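Local coordinates for protein GH3 beta-N-acetylglucosaminidase (Paenibacillaceae, PDB 6K5J) that hydrolyses terminal, beta-linked N-acetylglucosamine residues as a glycoside hydrolase family 3 beta-N-acetylglucosaminidase, at residues Pro136-Asn141 and Glu159-Leu164; Lys182-His187 and Gly253-Glu258; His187-Glu192 and Val201-Glu206; Thr229-Phe234 and Met272-Lys277; Ala236-Lys241 and Ser247-Glu252. All coordinates share one frame; numbering follows the deposited sequence.

Contact 1 of 5, residues Pro136-Asn141 and Glu159-Leu164; sequences PSLDIN and ELVARL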
# COMPACT_ATOMS: atom_id res chain seq x y z
N PRO A 136 -4.74 5.17 -4.44
CA PRO A 136 -3.98 3.99 -4.85
C PRO A 136 -2.56 4.30 -5.31
O PRO A 136 -2.30 5.40 -5.80
CB PRO A 136 -4.80 3.45 -6.03
CG PRO A 136 -5.30 4.71 -6.70
CD PRO A 136 -5.55 5.71 -5.55
N SER A 137 -1.66 3.34 -5.16
CA SER A 137 -0.43 3.39 -5.94
C SER A 137 -0.75 3.33 -7.43
O SER A 137 -1.46 2.43 -7.88
CB SER A 137 0.48 2.22 -5.57
OG SER A 137 1.54 2.08 -6.52
N LEU A 138 -0.22 4.30 -8.18
CA LEU A 138 -0.20 4.25 -9.64
C LEU A 138 1.19 3.90 -10.16
O LEU A 138 1.49 4.15 -11.33
CB LEU A 138 -0.66 5.59 -10.22
CG LEU A 138 -2.11 5.98 -9.90
CD1 LEU A 138 -2.50 7.23 -10.69
CD2 LEU A 138 -3.07 4.82 -10.21
N ASP A 139 2.04 3.33 -9.31
CA ASP A 139 3.34 2.88 -9.77
C ASP A 139 3.17 1.70 -10.71
O ASP A 139 2.27 0.87 -10.55
CB ASP A 139 4.23 2.52 -8.58
CG ASP A 139 4.32 3.64 -7.55
OD1 ASP A 139 4.75 4.76 -7.91
OD2 ASP A 139 3.95 3.41 -6.38
N ILE A 140 4.03 1.64 -11.72
CA ILE A 140 3.99 0.60 -12.75
C ILE A 140 5.20 -0.29 -12.53
O ILE A 140 6.34 0.12 -12.78
CB ILE A 140 3.99 1.20 -14.17
CG1 ILE A 140 2.78 2.11 -14.39
CG2 ILE A 140 3.98 0.09 -15.23
CD1 ILE A 140 2.98 3.15 -15.51
N ASN A 141 4.97 -1.51 -12.04
CA ASN A 141 6.06 -2.40 -11.63
C ASN A 141 6.59 -3.15 -12.85
O ASN A 141 6.31 -4.33 -13.07
CB ASN A 141 5.59 -3.36 -10.54
CG ASN A 141 6.74 -3.89 -9.70
OD1 ASN A 141 7.13 -3.28 -8.70
ND2 ASN A 141 7.29 -5.03 -10.11
N GLU A 159 -1.28 1.13 -19.42
CA GLU A 159 -2.70 1.00 -19.73
C GLU A 159 -3.47 0.33 -18.59
O GLU A 159 -4.54 0.80 -18.19
CB GLU A 159 -2.88 0.21 -21.03
CG GLU A 159 -4.29 0.22 -21.56
CD GLU A 159 -5.17 -0.90 -21.00
OE1 GLU A 159 -4.63 -1.87 -20.41
OE2 GLU A 159 -6.40 -0.80 -21.15
N LEU A 160 -2.94 -0.78 -18.08
CA LEU A 160 -3.63 -1.51 -17.02
C LEU A 160 -3.69 -0.68 -15.74
O LEU A 160 -4.74 -0.58 -15.09
CB LEU A 160 -2.94 -2.84 -16.75
CG LEU A 160 -3.56 -3.65 -15.61
CD1 LEU A 160 -4.91 -4.20 -16.05
CD2 LEU A 160 -2.62 -4.77 -15.16
N VAL A 161 -2.56 -0.07 -15.36
CA VAL A 161 -2.50 0.73 -14.14
C VAL A 161 -3.42 1.94 -14.24
O VAL A 161 -4.13 2.27 -13.27
CB VAL A 161 -1.04 1.14 -13.84
CG1 VAL A 161 -0.97 2.22 -12.77
CG2 VAL A 161 -0.23 -0.08 -13.40
N ALA A 162 -3.47 2.60 -15.40
CA ALA A 162 -4.37 3.74 -15.54
C ALA A 162 -5.83 3.31 -15.48
O ALA A 162 -6.66 3.97 -14.85
CB ALA A 162 -4.10 4.49 -16.85
N ARG A 163 -6.16 2.20 -16.15
CA ARG A 163 -7.55 1.77 -16.24
C ARG A 163 -8.10 1.37 -14.87
O ARG A 163 -9.20 1.78 -14.48
CB ARG A 163 -7.66 0.60 -17.23
CG ARG A 163 -9.07 0.09 -17.45
CD ARG A 163 -9.19 -0.72 -18.74
NE ARG A 163 -8.01 -1.55 -18.99
CZ ARG A 163 -7.85 -2.78 -18.53
NH1 ARG A 163 -8.79 -3.32 -17.76
NH2 ARG A 163 -6.76 -3.47 -18.82
N LEU A 164 -7.32 0.60 -14.12
CA LEU A 164 -7.77 0.19 -12.79
C LEU A 164 -7.57 1.30 -11.77
O LEU A 164 -8.42 1.50 -10.89
CB LEU A 164 -7.00 -1.06 -12.34
CG LEU A 164 -7.58 -2.43 -12.71
CD1 LEU A 164 -7.89 -2.53 -14.20
CD2 LEU A 164 -6.59 -3.53 -12.27
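One valine, Val161, makes every touch from the helix side, and its closest approach is to backbone: methyl CG1 sits 3.4 Å from Leu138 O. With CG1 anti to the backbone N (chi1 167°), the two methyls divide the loop between them, CG2 lying 3.9 Å from Ile140 CG1. The Ile140 and Val161 side chains meet at a slant, while Leu138 reaches in with CD2, 4.2 Å from Val161 CG1. Cutting Val161 back to an alanine is likely to open a gap beside the Leu138 carbonyl and leave Ile140 CG1 without its methyl partner. The loop is held from within by an ST turn, Asp139 N donating to Ser137 OG at 3.1 Å, and the same hydroxyl donates to Asp139 OD2. Leu138 is bonded through its backbone to Lys182 near the end of strand 178-184. Helix 213-222 adds to the packing, with Phe216 and Ala219 on Leu138 and Pro215 against both Ile140 and Val161, so the loop after strand 132-133 packs against two barrel helices.

Contact 2 of 5, residues Lys182-His187 and Gly253-Glu258; sequences KHFPGH and GLLRGE. With NAG (2-acetamido-2-deoxy-beta-D-glucopyranose), chain B.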
# COMPACT_ATOMS: atom_id res chain seq x y z
N LYS A 182 -0.04 7.73 -5.82
CA LYS A 182 1.36 7.72 -5.40
C LYS A 182 2.11 6.69 -6.24
O LYS A 182 1.50 5.78 -6.80
CB LYS A 182 1.47 7.45 -3.88
CG LYS A 182 1.03 6.03 -3.44
CD LYS A 182 1.02 5.92 -1.89
CE LYS A 182 0.82 4.47 -1.42
NZ LYS A 182 0.68 4.41 0.09
N HIS A 183 3.44 6.82 -6.36
CA HIS A 183 4.30 7.86 -5.81
C HIS A 183 4.87 8.67 -6.98
O HIS A 183 5.74 8.17 -7.71
CB HIS A 183 5.45 7.25 -4.99
CG HIS A 183 5.02 6.31 -3.90
ND1 HIS A 183 4.64 5.00 -4.14
CD2 HIS A 183 4.92 6.49 -2.56
CE1 HIS A 183 4.33 4.42 -2.99
NE2 HIS A 183 4.49 5.30 -2.02
N PHE A 184 4.39 9.89 -7.15
CA PHE A 184 4.66 10.66 -8.37
C PHE A 184 6.13 11.07 -8.44
O PHE A 184 6.70 11.52 -7.44
CB PHE A 184 3.75 11.90 -8.40
CG PHE A 184 3.93 12.74 -9.64
CD1 PHE A 184 4.86 13.78 -9.66
CD2 PHE A 184 3.16 12.52 -10.76
CE1 PHE A 184 5.03 14.56 -10.80
CE2 PHE A 184 3.31 13.30 -11.91
CZ PHE A 184 4.25 14.32 -11.93
N PRO A 185 6.76 11.00 -9.63
CA PRO A 185 6.18 10.64 -10.93
C PRO A 185 6.23 9.15 -11.28
O PRO A 185 6.04 8.80 -12.44
CB PRO A 185 7.02 11.44 -11.93
CG PRO A 185 8.37 11.51 -11.28
CD PRO A 185 8.10 11.61 -9.79
N GLY A 186 6.49 8.27 -10.30
CA GLY A 186 6.44 6.85 -10.60
C GLY A 186 7.61 6.08 -10.03
O GLY A 186 8.75 6.26 -10.47
N HIS A 187 7.34 5.21 -9.07
CA HIS A 187 8.34 4.46 -8.31
C HIS A 187 8.51 3.03 -8.83
O HIS A 187 9.29 2.27 -8.24
CB HIS A 187 7.92 4.44 -6.82
CG HIS A 187 9.07 4.38 -5.85
ND1 HIS A 187 10.09 3.46 -5.94
CD2 HIS A 187 9.30 5.10 -4.72
CE1 HIS A 187 10.93 3.63 -4.92
NE2 HIS A 187 10.47 4.62 -4.17
N GLY A 253 7.17 22.39 -11.89
CA GLY A 253 7.34 22.33 -13.33
C GLY A 253 6.46 21.29 -13.99
O GLY A 253 5.60 21.62 -14.81
N LEU A 254 6.66 20.03 -13.62
CA LEU A 254 6.01 18.94 -14.34
C LEU A 254 4.59 18.71 -13.85
O LEU A 254 3.65 18.69 -14.65
CB LEU A 254 6.87 17.68 -14.21
CG LEU A 254 6.37 16.35 -14.75
CD1 LEU A 254 6.15 16.43 -16.25
CD2 LEU A 254 7.40 15.26 -14.42
N LEU A 255 4.41 18.53 -12.53
CA LEU A 255 3.09 18.19 -12.00
C LEU A 255 2.13 19.38 -12.08
O LEU A 255 1.01 19.26 -12.58
CB LEU A 255 3.22 17.71 -10.56
CG LEU A 255 1.94 17.36 -9.79
CD1 LEU A 255 1.05 16.39 -10.58
CD2 LEU A 255 2.33 16.74 -8.44
N ARG A 256 2.54 20.53 -11.55
CA ARG A 256 1.68 21.71 -11.55
C ARG A 256 1.65 22.39 -12.92
O ARG A 256 0.59 22.84 -13.36
CB ARG A 256 2.16 22.71 -10.50
CG ARG A 256 2.25 22.11 -9.10
CD ARG A 256 1.31 22.82 -8.19
NE ARG A 256 1.46 22.41 -6.80
CZ ARG A 256 0.49 21.82 -6.11
NH1 ARG A 256 -0.67 21.56 -6.69
NH2 ARG A 256 0.69 21.51 -4.84
N GLY A 257 2.79 22.47 -13.58
CA GLY A 257 2.87 23.20 -14.83
C GLY A 257 2.44 22.36 -16.02
O GLY A 257 1.37 22.60 -16.58
N GLU A 258 3.26 21.37 -16.39
CA GLU A 258 2.96 20.57 -17.57
C GLU A 258 1.64 19.83 -17.43
O GLU A 258 0.86 19.76 -18.38
CB GLU A 258 4.09 19.58 -17.85
CG GLU A 258 5.43 20.21 -18.21
CD GLU A 258 6.41 19.20 -18.76
OE1 GLU A 258 6.00 18.34 -19.56
OE2 GLU A 258 7.60 19.24 -18.39
C1 NAG B . 6.19 5.70 2.98
C2 NAG B . 5.56 4.93 1.79
C3 NAG B . 4.19 5.53 1.41
C4 NAG B . 3.30 5.71 2.63
C5 NAG B . 4.05 6.55 3.66
C6 NAG B . 3.26 6.80 4.93
C7 NAG B . 6.80 3.91 -0.08
C8 NAG B . 7.73 4.18 -1.24
N2 NAG B . 6.46 4.98 0.64
O1 NAG B . 7.25 4.94 3.46
O3 NAG B . 3.53 4.67 0.47
O4 NAG B . 2.09 6.37 2.27
O5 NAG B . 5.23 5.83 4.04
O6 NAG B . 3.12 5.61 5.69
O7 NAG B . 6.37 2.79 0.16
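Phe184 lays its ring against Leu255 and turns its edge to Leu254. Leu255 CD1 stands over the ring face in a CH-pi contact, 4.2 Å from the centroid and displaced toward the rim, and its CB lies 3.6 Å from Phe184 CE1. At the edge, Leu254 CG is 4.1 Å from Phe184 CZ. Pro185 CB covers the opposite face, completing a sandwich. Phe184 CG is anti to the backbone N (chi1 -179°), which sends the ring outward to helix 249-258. Lys182 and His183, joined by a cis peptide bond, point instead to the bound sugar. The extended Lys182 chain puts NZ 2.9 Å from NAG O3, with a weak bond to O4 as well, and His183 NE2 pairs with the same O3 at 2.7 Å. The His183 ring is itself sandwiched, Lys182 CG over one face and the acetamido methyl C8 over the other. Outside the segments, Asp139 holds His183 ND1 and Glu85 bridges to Lys182 NZ. One short piece of chain thus carries both chemistries: apolar packing fastens its outer side to the helix, while lysine and histidine together grip a single sugar hydroxyl, which probably helps to fix the sugar.

Contact 3 of 5, residues His187-Glu192 and Val201-Glu206; sequences HGDTGE and VPHARE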
# COMPACT_ATOMS: atom_id res chain seq x y z
N HIS A 187 7.34 5.21 -9.07
CA HIS A 187 8.34 4.46 -8.31
C HIS A 187 8.51 3.03 -8.83
O HIS A 187 9.29 2.27 -8.24
CB HIS A 187 7.92 4.44 -6.82
CG HIS A 187 9.07 4.38 -5.85
ND1 HIS A 187 10.09 3.46 -5.94
CD2 HIS A 187 9.30 5.10 -4.72
CE1 HIS A 187 10.93 3.63 -4.92
NE2 HIS A 187 10.47 4.62 -4.17
N GLY A 188 7.83 2.64 -9.91
CA GLY A 188 7.75 1.24 -10.29
C GLY A 188 9.03 0.66 -10.89
O GLY A 188 9.22 -0.56 -10.85
N ASP A 189 9.90 1.51 -11.43
CA ASP A 189 11.11 1.05 -12.10
C ASP A 189 12.29 0.85 -11.15
O ASP A 189 13.26 0.18 -11.53
CB ASP A 189 11.48 2.05 -13.22
CG ASP A 189 12.70 1.63 -14.05
OD1 ASP A 189 12.53 0.80 -14.96
OD2 ASP A 189 13.81 2.16 -13.82
N THR A 190 12.20 1.34 -9.91
CA THR A 190 13.37 1.43 -9.04
C THR A 190 13.85 0.05 -8.62
O THR A 190 13.05 -0.80 -8.20
CB THR A 190 13.07 2.26 -7.79
OG1 THR A 190 11.98 1.67 -7.07
CG2 THR A 190 12.76 3.71 -8.15
N GLY A 191 15.16 -0.18 -8.71
CA GLY A 191 15.76 -1.32 -8.06
C GLY A 191 16.13 -1.09 -6.61
O GLY A 191 16.58 -2.02 -5.93
N GLU A 192 15.97 0.13 -6.12
CA GLU A 192 16.29 0.47 -4.74
C GLU A 192 15.07 1.03 -4.04
O GLU A 192 14.14 1.54 -4.66
CB GLU A 192 17.44 1.48 -4.68
CG GLU A 192 18.76 0.90 -5.16
CD GLU A 192 19.91 1.82 -4.84
OE1 GLU A 192 20.11 2.79 -5.61
OE2 GLU A 192 20.58 1.60 -3.81
N VAL A 201 15.73 6.81 -11.15
CA VAL A 201 15.11 6.33 -12.38
C VAL A 201 15.77 7.13 -13.50
O VAL A 201 15.44 8.31 -13.68
CB VAL A 201 13.59 6.52 -12.35
CG1 VAL A 201 12.96 6.10 -13.68
CG2 VAL A 201 12.98 5.71 -11.20
N PRO A 202 16.72 6.56 -14.24
CA PRO A 202 17.57 7.37 -15.12
C PRO A 202 17.01 7.63 -16.52
O PRO A 202 17.66 8.32 -17.30
CB PRO A 202 18.84 6.51 -15.21
CG PRO A 202 18.33 5.10 -15.12
CD PRO A 202 17.11 5.14 -14.21
N HIS A 203 15.82 7.13 -16.83
CA HIS A 203 15.37 7.05 -18.21
C HIS A 203 15.06 8.42 -18.79
O HIS A 203 14.78 9.39 -18.07
CB HIS A 203 14.14 6.16 -18.29
CG HIS A 203 14.35 4.82 -17.66
ND1 HIS A 203 15.25 3.90 -18.15
CD2 HIS A 203 13.81 4.27 -16.55
CE1 HIS A 203 15.25 2.83 -17.38
NE2 HIS A 203 14.38 3.02 -16.41
N ALA A 204 15.08 8.48 -20.12
CA ALA A 204 14.80 9.70 -20.86
C ALA A 204 13.33 10.08 -20.73
O ALA A 204 12.46 9.27 -20.42
CB ALA A 204 15.16 9.52 -22.34
N ARG A 205 13.07 11.35 -21.03
CA ARG A 205 11.73 11.90 -20.90
C ARG A 205 10.71 11.12 -21.74
O ARG A 205 9.57 10.93 -21.31
CB ARG A 205 11.77 13.38 -21.28
CG ARG A 205 10.53 14.14 -21.01
CD ARG A 205 10.11 14.08 -19.55
NE ARG A 205 8.73 14.54 -19.52
CZ ARG A 205 8.37 15.79 -19.30
NH1 ARG A 205 9.29 16.72 -19.03
NH2 ARG A 205 7.09 16.11 -19.33
N GLU A 206 11.10 10.66 -22.94
CA GLU A 206 10.15 9.91 -23.76
C GLU A 206 9.64 8.68 -23.02
O GLU A 206 8.47 8.30 -23.16
CB GLU A 206 10.78 9.49 -25.09
CG GLU A 206 11.94 8.49 -25.03
CD GLU A 206 11.51 7.02 -24.89
OE1 GLU A 206 12.31 6.22 -24.33
OE2 GLU A 206 10.39 6.65 -25.32
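Asp189 and His203 supply the polar link, reaching for each other from opposite directions. His203 NE2 donates to Asp189 OD2 at 2.8 Å, somewhat bent with an N-H...O angle of 145°. The oxygen lies in the plane of the imidazole, but the donor comes to it from above the carboxylate, the two planes standing 78° apart. Arg207 and Asn142 take the other oxygen, OD1, so this partly exposed carboxylate is held at both oxygens. Apolar packing comes next: Thr190 CG2 and Val201 CG2 touch at 3.7 Å, their side chains crossing at about a right angle. Val201 CG1 also lies 4.0 Å from Asp189 OD2. Within 187-192, Thr190 OG1 sits between the backbone N and carbonyl carbon (chi1 59°) and there receives a 2.8 Å hydrogen bond from His187 ND1 in the imidazole plane. That bond spans the type I beta turn from His187 to Thr190. The turn belongs to the HGDT sequence that follows the sugar-binding Lys-His pair, consistent with the mobile loop after this barrel strand in NagZ-type family 3 enzymes.

Contact 4 of 5, residues Thr229-Phe234 and Met272-Lys277; sequences TAHVLF and MNAISK. With NAG (2-acetamido-2-deoxy-beta-D-glucopyranose), chain B.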
# COMPACT_ATOMS: atom_id res chain seq x y z
N THR A 229 4.32 12.42 -3.59
CA THR A 229 5.55 12.36 -4.36
C THR A 229 6.37 11.12 -4.00
O THR A 229 6.10 10.42 -3.02
CB THR A 229 6.39 13.62 -4.12
OG1 THR A 229 6.83 13.65 -2.76
CG2 THR A 229 5.58 14.87 -4.39
N ALA A 230 7.40 10.86 -4.82
CA ALA A 230 8.39 9.81 -4.58
C ALA A 230 9.74 10.43 -4.21
O ALA A 230 10.17 11.41 -4.84
CB ALA A 230 8.57 8.94 -5.82
N HIS A 231 10.41 9.85 -3.22
CA HIS A 231 11.77 10.26 -2.84
C HIS A 231 12.79 9.62 -3.78
O HIS A 231 13.68 8.87 -3.37
CB HIS A 231 12.09 9.85 -1.40
CG HIS A 231 11.16 10.40 -0.35
ND1 HIS A 231 10.57 11.65 -0.44
CD2 HIS A 231 10.77 9.88 0.83
CE1 HIS A 231 9.83 11.85 0.64
NE2 HIS A 231 9.94 10.80 1.43
N VAL A 232 12.66 9.93 -5.07
CA VAL A 232 13.43 9.27 -6.12
C VAL A 232 13.98 10.33 -7.08
O VAL A 232 13.30 11.31 -7.38
CB VAL A 232 12.54 8.23 -6.86
CG1 VAL A 232 13.24 7.67 -8.11
CG2 VAL A 232 12.13 7.11 -5.89
N LEU A 233 15.22 10.15 -7.52
CA LEU A 233 15.83 11.05 -8.49
C LEU A 233 15.38 10.71 -9.91
O LEU A 233 15.38 9.55 -10.31
CB LEU A 233 17.36 10.95 -8.43
CG LEU A 233 17.97 11.19 -7.05
CD1 LEU A 233 19.41 10.70 -7.03
CD2 LEU A 233 17.89 12.67 -6.74
N PHE A 234 15.03 11.75 -10.67
CA PHE A 234 14.67 11.64 -12.08
C PHE A 234 15.53 12.62 -12.87
O PHE A 234 15.09 13.74 -13.16
CB PHE A 234 13.17 11.91 -12.30
CG PHE A 234 12.26 10.88 -11.65
CD1 PHE A 234 11.93 10.99 -10.31
CD2 PHE A 234 11.76 9.82 -12.39
CE1 PHE A 234 11.11 10.04 -9.70
CE2 PHE A 234 10.95 8.87 -11.80
CZ PHE A 234 10.62 8.98 -10.45
N MET A 272 11.80 8.93 6.01
CA MET A 272 12.50 7.94 5.19
C MET A 272 13.94 8.39 4.90
O MET A 272 14.22 9.59 4.77
CB MET A 272 11.75 7.72 3.87
CG MET A 272 10.39 7.01 4.02
SD MET A 272 9.32 7.26 2.58
CE MET A 272 9.99 6.04 1.46
N ASN A 273 14.84 7.40 4.80
CA ASN A 273 16.26 7.69 4.61
C ASN A 273 16.52 8.60 3.43
O ASN A 273 17.42 9.45 3.47
CB ASN A 273 17.05 6.39 4.42
CG ASN A 273 17.47 5.75 5.73
OD1 ASN A 273 16.94 6.07 6.78
ND2 ASN A 273 18.43 4.82 5.66
N ALA A 274 15.75 8.44 2.35
CA ALA A 274 15.99 9.25 1.16
C ALA A 274 15.96 10.74 1.46
O ALA A 274 16.65 11.52 0.80
CB ALA A 274 14.99 8.90 0.06
N ILE A 275 15.18 11.15 2.47
CA ILE A 275 15.13 12.55 2.91
C ILE A 275 15.93 12.77 4.19
O ILE A 275 16.78 13.65 4.25
CB ILE A 275 13.67 13.02 3.09
CG1 ILE A 275 12.85 12.82 1.80
CG2 ILE A 275 13.65 14.49 3.50
CD1 ILE A 275 13.36 13.61 0.61
N SER A 276 15.63 11.99 5.24
CA SER A 276 16.17 12.31 6.56
C SER A 276 17.68 12.15 6.62
O SER A 276 18.34 12.89 7.35
CB SER A 276 15.52 11.43 7.63
OG SER A 276 15.70 10.06 7.33
N LYS A 277 18.25 11.22 5.86
CA LYS A 277 19.68 10.98 5.92
C LYS A 277 20.46 11.89 4.98
O LYS A 277 21.61 12.23 5.27
CB LYS A 277 20.00 9.52 5.59
CG LYS A 277 21.47 9.15 5.72
CD LYS A 277 21.88 8.09 4.70
CE LYS A 277 22.34 6.81 5.40
NZ LYS A 277 22.76 5.76 4.42
C1 NAG B . 6.19 5.70 2.98
C2 NAG B . 5.56 4.93 1.79
C3 NAG B . 4.19 5.53 1.41
C4 NAG B . 3.30 5.71 2.63
C5 NAG B . 4.05 6.55 3.66
C6 NAG B . 3.26 6.80 4.93
C7 NAG B . 6.80 3.91 -0.08
C8 NAG B . 7.73 4.18 -1.24
N2 NAG B . 6.46 4.98 0.64
O1 NAG B . 7.25 4.94 3.46
O3 NAG B . 3.53 4.67 0.47
O4 NAG B . 2.09 6.37 2.27
O5 NAG B . 5.23 5.83 4.04
O6 NAG B . 3.12 5.61 5.69
O7 NAG B . 6.37 2.79 0.16
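From the loop after strand 226-229 of the TIM-barrel domain, His231 slots its imidazole under Ile275 of the short helix 273-276. Ile275 CG1 stands almost centrally over one face, 3.4 Å from the ring centroid and 10° off the normal, a close CH-pi contact with the side chains crossing near a right angle. Nearer the backbone, Ala274 CB meets His231 CB at 3.4 Å. Met272 approaches the ring obliquely, its SD 3.5 Å from His231 CD2. SD is also 3.2 Å from NAG O1, and the bend at chi3 (81°) turns CE to the sugar as well, making Met272 a wall shared by the histidine and the ligand. One shell out, Thr245 OG1 bonds to His231 ND1 and the carbonyl O of the modified residue at position 269, a 3-sulfinoalanine, to NE2, fixing the ring's rotation. Removing the imidazole by placing an alanine at His231 is likely to leave both those partners without their mate and open a gap beneath Ile275. An inverse gamma turn, closed by a weak Val232 N to Ala230 O bond, sets the backbone at His231. Met272 O starts the helix by accepting from both Ile275 N and Ser276 N, the latter at 2.8 Å.

Contact 5 of 5, residues Ala236-Lys241 and Ser247-Glu252; sequences AVEPEK and SSNVIE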
# COMPACT_ATOMS: atom_id res chain seq x y z
N ALA A 236 16.19 13.04 -15.91
CA ALA A 236 15.62 13.61 -17.13
C ALA A 236 14.75 14.83 -16.85
O ALA A 236 14.50 15.62 -17.77
CB ALA A 236 14.80 12.57 -17.90
N VAL A 237 14.27 14.97 -15.62
CA VAL A 237 13.44 16.10 -15.22
C VAL A 237 14.22 17.08 -14.35
O VAL A 237 14.11 18.29 -14.53
CB VAL A 237 12.17 15.61 -14.49
CG1 VAL A 237 11.24 16.80 -14.19
CG2 VAL A 237 11.44 14.58 -15.32
N GLU A 238 15.00 16.57 -13.41
CA GLU A 238 15.70 17.38 -12.42
C GLU A 238 17.20 17.15 -12.54
O GLU A 238 17.68 16.06 -12.18
CB GLU A 238 15.22 17.06 -11.01
CG GLU A 238 15.98 17.74 -9.89
CD GLU A 238 16.02 19.26 -10.05
OE1 GLU A 238 17.11 19.80 -10.34
OE2 GLU A 238 14.95 19.90 -9.90
N PRO A 239 17.97 18.12 -13.04
CA PRO A 239 19.42 17.92 -13.16
C PRO A 239 20.13 17.88 -11.82
O PRO A 239 21.17 17.23 -11.71
CB PRO A 239 19.88 19.13 -13.99
CG PRO A 239 18.63 19.66 -14.64
CD PRO A 239 17.52 19.37 -13.68
N GLU A 240 19.63 18.58 -10.80
CA GLU A 240 20.28 18.56 -9.50
C GLU A 240 19.97 17.26 -8.76
O GLU A 240 19.02 16.55 -9.08
CB GLU A 240 19.84 19.76 -8.66
CG GLU A 240 20.14 21.10 -9.29
CD GLU A 240 21.60 21.23 -9.68
OE1 GLU A 240 22.46 20.79 -8.89
OE2 GLU A 240 21.88 21.75 -10.78
N LYS A 241 20.81 16.96 -7.76
CA LYS A 241 20.62 15.77 -6.93
C LYS A 241 19.54 16.06 -5.89
O LYS A 241 19.78 16.17 -4.68
CB LYS A 241 21.94 15.36 -6.28
CG LYS A 241 21.98 13.89 -5.89
CD LYS A 241 23.17 13.56 -5.00
CE LYS A 241 23.94 12.36 -5.55
NZ LYS A 241 25.31 12.26 -4.97
N SER A 247 12.09 18.68 -5.56
CA SER A 247 12.46 19.23 -6.86
C SER A 247 11.36 20.14 -7.40
O SER A 247 10.26 19.66 -7.71
CB SER A 247 12.73 18.11 -7.86
OG SER A 247 12.72 18.62 -9.18
N SER A 248 11.66 21.43 -7.55
CA SER A 248 10.68 22.30 -8.20
C SER A 248 10.46 21.89 -9.65
O SER A 248 9.36 22.06 -10.17
CB SER A 248 11.10 23.77 -8.08
OG SER A 248 12.41 23.97 -8.58
N ASN A 249 11.48 21.32 -10.30
CA ASN A 249 11.30 20.83 -11.67
C ASN A 249 10.22 19.76 -11.75
O ASN A 249 9.40 19.76 -12.68
CB ASN A 249 12.61 20.28 -12.22
CG ASN A 249 13.50 21.36 -12.80
OD1 ASN A 249 13.33 22.53 -12.49
ND2 ASN A 249 14.45 20.97 -13.64
N VAL A 250 10.20 18.84 -10.79
CA VAL A 250 9.21 17.77 -10.82
C VAL A 250 7.84 18.26 -10.37
O VAL A 250 6.82 17.92 -10.97
CB VAL A 250 9.68 16.57 -9.97
CG1 VAL A 250 8.62 15.46 -9.99
CG2 VAL A 250 11.01 16.03 -10.47
N ILE A 251 7.79 19.06 -9.30
CA ILE A 251 6.49 19.41 -8.73
C ILE A 251 5.92 20.66 -9.41
O ILE A 251 4.90 20.59 -10.09
CB ILE A 251 6.57 19.58 -7.21
CG1 ILE A 251 7.02 18.27 -6.55
CG2 ILE A 251 5.22 19.98 -6.66
CD1 ILE A 251 7.12 18.34 -5.03
N GLU A 252 6.56 21.82 -9.21
CA GLU A 252 6.03 23.03 -9.84
C GLU A 252 6.08 22.92 -11.36
O GLU A 252 5.14 23.32 -12.05
CB GLU A 252 6.81 24.27 -9.40
CG GLU A 252 6.49 24.78 -8.00
CD GLU A 252 5.04 25.23 -7.81
OE1 GLU A 252 4.29 25.38 -8.80
OE2 GLU A 252 4.65 25.43 -6.63
O HOH W 1 14.89 22.52 -9.61
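Glu238 leaves its backbone with CG anti to N (chi1 174°) and then bends at chi2 (55°), and this curl carries its carboxylate back to Ser247, whose OG is likewise anti to its own N. The hydroxyl donates to Glu238 OE2 at 2.7 Å, meeting the anti lone pair of that oxygen. Ser247 OG in turn accepts from Val250 N at 3.0 Å, a capping bond at the start of the helix, so one hydroxyl connects carboxylate and helix end. Glu238 OE1 also works through its anti lone pair, taking Glu240 N at 2.8 Å, so both oxygens are held. A water adds a third link: it donates to Glu238 OE2 at 2.6 Å and, weakly, to Asn249 OD1. From the same amide, Asn249 ND2 donates to Val237 O at 2.8 Å with a fairly straight N-H...O angle of 159°, in the carbonyl plane. Alongside this polar network Val237 CG1 packs on Val250 CG2 at 3.8 Å. The loop that follows strand 226-229 is thus pinned to the first turn of helix 249-258, where Val250 touches Pro185 and Ala244 and Glu252, two residues on, forms a salt bridge with Arg328.

All five contacts belong to the barrel domain. Contacts 1, 2 and 4 are buried, and there apolar packing does the work across the segments; contacts 3 and 5 are partly buried and rely on hydrogen bonds to carboxylates, one between two loops, the other between a loop and a helix start. Contacts 2 and 4 converge on the sugar, the first with polar groups and the second with a thioether, and they are joined by a backbone bond from Ala230 N to Phe184 O. Asp139 of contact 1 stands one step back, reaching contact 3 through a bond from His187 N. Helix 249-258 serves both contact 2 and contact 5, whereas contacts 2 and 3 share His187.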